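Cysteine desulfurase (Fervidobacterium islandicum, PDB 6A6E) probably removes sulfur from L-cysteine as a pyridoxal-phosphate-dependent SufS enzyme, leaving alanine and passing the sulfur on as an enzyme-bound persulfide. Local coordinates at residues 226-231 and 250-255. Sequence-based numbering, arbitrary orientation.
Sequences DVDFLV and KALLEQ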
ATOM      1  N   ASP A 226     -24.337   8.160  -9.756  1.00 24.36           N
ATOM      2  CA  ASP A 226     -25.069   7.705  -8.559  1.00 24.14           C
ATOM      3  C   ASP A 226     -24.648   6.318  -8.019  1.00 20.94           C
ATOM      4  O   ASP A 226     -25.426   5.586  -7.360  1.00 19.71           O
ATOM      5  CB  ASP A 226     -26.579   7.726  -8.813  1.00 26.93           C
ATOM      6  CG  ASP A 226     -27.380   7.694  -7.493  1.00 29.92           C
ATOM      7  OD1 ASP A 226     -26.904   8.248  -6.476  1.00 32.79           O
ATOM      8  OD2 ASP A 226     -28.463   7.092  -7.437  1.00 32.92           O
ATOM      9  N   VAL A 227     -23.399   5.958  -8.298  1.00 20.38           N
ATOM     10  CA  VAL A 227     -22.823   4.768  -7.718  1.00 19.93           C
ATOM     11  C   VAL A 227     -22.708   4.910  -6.227  1.00 17.72           C
ATOM     12  O   VAL A 227     -22.538   5.996  -5.697  1.00 19.51           O
ATOM     13  CB  VAL A 227     -21.403   4.442  -8.287  1.00 21.55           C
ATOM     14  CG1 VAL A 227     -21.448   4.151  -9.764  1.00 24.16           C
ATOM     15  CG2 VAL A 227     -20.399   5.533  -8.038  1.00 22.18           C
ATOM     16  N   ASP A 228     -22.780   3.789  -5.526  1.00 18.76           N
ATOM     17  CA  ASP A 228     -22.519   3.761  -4.097  1.00 17.37           C
ATOM     18  C   ASP A 228     -21.036   3.748  -3.727  1.00 16.76           C
ATOM     19  O   ASP A 228     -20.648   4.379  -2.747  1.00 15.16           O
ATOM     20  CB  ASP A 228     -23.248   2.578  -3.541  1.00 18.66           C
ATOM     21  CG  ASP A 228     -24.827   2.727  -3.771  1.00 21.55           C
ATOM     22  OD1 ASP A 228     -25.345   3.824  -3.540  1.00 20.74           O
ATOM     23  OD2 ASP A 228     -25.464   1.802  -4.270  1.00 19.86           O
ATOM     24  N   PHE A 229     -20.251   3.000  -4.472  1.00 16.16           N
ATOM     25  CA  PHE A 229     -18.830   2.900  -4.271  1.00 17.07           C
ATOM     26  C   PHE A 229     -18.181   2.844  -5.635  1.00 18.36           C
ATOM     27  O   PHE A 229     -18.758   2.260  -6.577  1.00 17.26           O
ATOM     28  CB  PHE A 229     -18.434   1.637  -3.470  1.00 16.98           C
ATOM     29  CG  PHE A 229     -19.008   1.579  -2.100  1.00 17.40           C
ATOM     30  CD1 PHE A 229     -18.437   2.287  -1.070  1.00 17.56           C
ATOM     31  CD2 PHE A 229     -20.197   0.901  -1.881  1.00 19.31           C
ATOM     32  CE1 PHE A 229     -18.996   2.301   0.165  1.00 18.58           C
ATOM     33  CE2 PHE A 229     -20.748   0.882  -0.617  1.00 20.43           C
ATOM     34  CZ  PHE A 229     -20.157   1.586   0.410  1.00 19.61           C
ATOM     35  N   LEU A 230     -16.984   3.452  -5.723  1.00 18.23           N
ATOM     36  CA  LEU A 230     -16.092   3.316  -6.872  1.00 18.45           C
ATOM     37  C   LEU A 230     -14.620   3.126  -6.390  1.00 17.48           C
ATOM     38  O   LEU A 230     -14.173   3.801  -5.465  1.00 17.94           O
ATOM     39  CB  LEU A 230     -16.167   4.556  -7.750  1.00 18.20           C
ATOM     40  CG  LEU A 230     -15.404   4.517  -9.082  1.00 22.10           C
ATOM     41  CD1 LEU A 230     -16.310   4.771 -10.255  1.00 25.59           C
ATOM     42  CD2 LEU A 230     -14.312   5.567  -9.103  1.00 24.30           C
ATOM     43  N   VAL A 231     -13.869   2.281  -7.093  1.00 15.50           N
ATOM     44  CA  VAL A 231     -12.469   2.057  -6.797  1.00 15.80           C
ATOM     45  C   VAL A 231     -11.588   2.263  -8.038  1.00 16.41           C
ATOM     46  O   VAL A 231     -12.003   1.933  -9.141  1.00 15.92           O
ATOM     47  CB  VAL A 231     -12.265   0.656  -6.234  1.00 15.78           C
ATOM     48  CG1 VAL A 231     -12.961   0.507  -4.870  1.00 16.33           C
ATOM     49  CG2 VAL A 231     -12.738  -0.443  -7.185  1.00 17.77           C
ATOM     50  N   LYS A 250     -21.220   9.152   1.536  1.00 22.26           N
ATOM     51  CA  LYS A 250     -21.032   9.455   2.959  1.00 22.84           C
ATOM     52  C   LYS A 250     -22.014   8.698   3.846  1.00 22.48           C
ATOM     53  O   LYS A 250     -21.649   8.056   4.844  1.00 19.90           O
ATOM     54  CB  LYS A 250     -21.220  10.938   3.123  1.00 28.57           C
ATOM     55  CG  LYS A 250     -21.122  11.421   4.544  1.00 34.96           C
ATOM     56  CD  LYS A 250     -21.187  12.926   4.583  1.00 42.85           C
ATOM     57  CE  LYS A 250     -21.111  13.418   6.021  1.00 50.21           C
ATOM     58  NZ  LYS A 250     -22.486  13.631   6.528  1.00 58.84           N
ATOM     59  N   ALA A 251     -23.295   8.695   3.470  1.00 24.97           N
ATOM     60  CA  ALA A 251     -24.330   8.013   4.284  1.00 23.33           C
ATOM     61  C   ALA A 251     -24.080   6.544   4.378  1.00 24.21           C
ATOM     62  O   ALA A 251     -24.460   5.907   5.363  1.00 23.99           O
ATOM     63  CB  ALA A 251     -25.742   8.244   3.675  1.00 27.64           C
ATOM     64  N   LEU A 252     -23.482   5.943   3.345  1.00 25.56           N
ATOM     65  CA  LEU A 252     -23.207   4.510   3.430  1.00 26.78           C
ATOM     66  C   LEU A 252     -21.926   4.225   4.235  1.00 24.74           C
ATOM     67  O   LEU A 252     -21.885   3.272   5.013  1.00 24.05           O
ATOM     68  CB  LEU A 252     -23.088   3.857   2.072  1.00 29.06           C
ATOM     69  CG  LEU A 252     -24.288   4.030   1.156  1.00 34.94           C
ATOM     70  CD1 LEU A 252     -23.950   3.544  -0.229  1.00 34.39           C
ATOM     71  CD2 LEU A 252     -25.525   3.286   1.662  1.00 36.73           C
ATOM     72  N   LEU A 253     -20.877   4.998   3.994  1.00 24.55           N
ATOM     73  CA  LEU A 253     -19.617   4.841   4.719  1.00 23.77           C
ATOM     74  C   LEU A 253     -19.857   4.982   6.218  1.00 27.45           C
ATOM     75  O   LEU A 253     -19.212   4.304   7.006  1.00 24.56           O
ATOM     76  CB  LEU A 253     -18.633   5.926   4.306  1.00 24.62           C
ATOM     77  CG  LEU A 253     -17.961   5.790   2.938  1.00 24.61           C
ATOM     78  CD1 LEU A 253     -17.143   7.016   2.660  1.00 24.86           C
ATOM     79  CD2 LEU A 253     -17.120   4.528   2.822  1.00 25.93           C
ATOM     80  N   GLU A 254     -20.761   5.869   6.626  1.00 26.60           N
ATOM     81  CA  GLU A 254     -21.027   6.063   8.043  1.00 28.68           C
ATOM     82  C   GLU A 254     -21.580   4.843   8.750  1.00 28.78           C
ATOM     83  O   GLU A 254     -21.477   4.788   9.962  1.00 29.22           O
ATOM     84  CB  GLU A 254     -21.975   7.240   8.305  1.00 31.70           C
ATOM     85  CG  GLU A 254     -21.306   8.592   8.204  1.00 35.58           C
ATOM     86  CD  GLU A 254     -22.292   9.742   7.977  1.00 43.20           C
ATOM     87  OE1 GLU A 254     -23.508   9.518   7.710  1.00 49.19           O
ATOM     88  OE2 GLU A 254     -21.848  10.903   8.029  1.00 49.11           O
ATOM     89  N   GLN A 255     -22.152   3.898   8.024  1.00 28.05           N
ATOM     90  CA  GLN A 255     -22.724   2.698   8.609  0.56 30.78           C
ATOM     91  C   GLN A 255     -21.817   1.439   8.453  1.00 29.96           C
ATOM     92  O   GLN A 255     -22.177   0.318   8.894  1.00 29.69           O
ATOM     93  CB  GLN A 255     -24.119   2.459   7.975  0.56 32.73           C
ATOM     94  CG  GLN A 255     -25.110   3.624   8.189  0.56 32.32           C
ATOM     95  CD  GLN A 255     -25.294   3.958   9.665  0.56 32.58           C
ATOM     96  OE1 GLN A 255     -25.024   5.062  10.105  0.56 32.06           O
ATOM     97  NE2 GLN A 255     -25.710   2.976  10.432  0.56 32.27           N
TER
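Leu252 reaches from the short helix 250-253 to Asp228, just before strand 229-233, and to Phe229, its first residue. Leu252 CB already meets the ring, lying 4.1 Å from Phe229 CZ and neither squarely over the face nor at the rim. CG stands anti to the carbonyl carbon (chi1 -56°), which carries the branch on toward the strand. Of the two methyls, Leu252 CD1 makes the contact, lodging 3.5 Å from Asp228 CB. Leu252 CD1 is also 3.6 Å from Asp228 OD1, and the same methyl comes to 4.2 Å from Phe229 CE2. Leucine has the length for this place: with CD1 anti to CA (chi2 170°), the methyl extends to Asp228 while CB stays beside the ring.

The methyl thus lies against both CB and the carboxylate of Asp228, whose oxygens take their polar partners elsewhere. OD2 accepts from Leu207 N and forms a salt bridge with Arg199, whereas OD1 forms a salt bridge with Lys249 and a hydrogen bond to a bound glycerol. An acid therefore fits a buried position here, and the surrounding positive charges would probably favour its ionised form.

Beside Leu252, the next residue along the helix approaches the same ring differently. Leu253 CD2 sits in the ring plane, 3.9 Å from Phe229 CE1, so it abuts the edge, and the two side chains run past each other in opposite directions. The flat, wholly apolar phenylalanine can thus meet two successive leucines with the far end of its ring.

Phe229 also packs on Ile208 of strand 206-210 and Leu110 of helix 103-116. Strand 229-233 runs parallel to 206-210 and antiparallel to 244-248 in the large sheet of this fold-type I PLP enzyme; helix 250-253 directly follows strand 244-248.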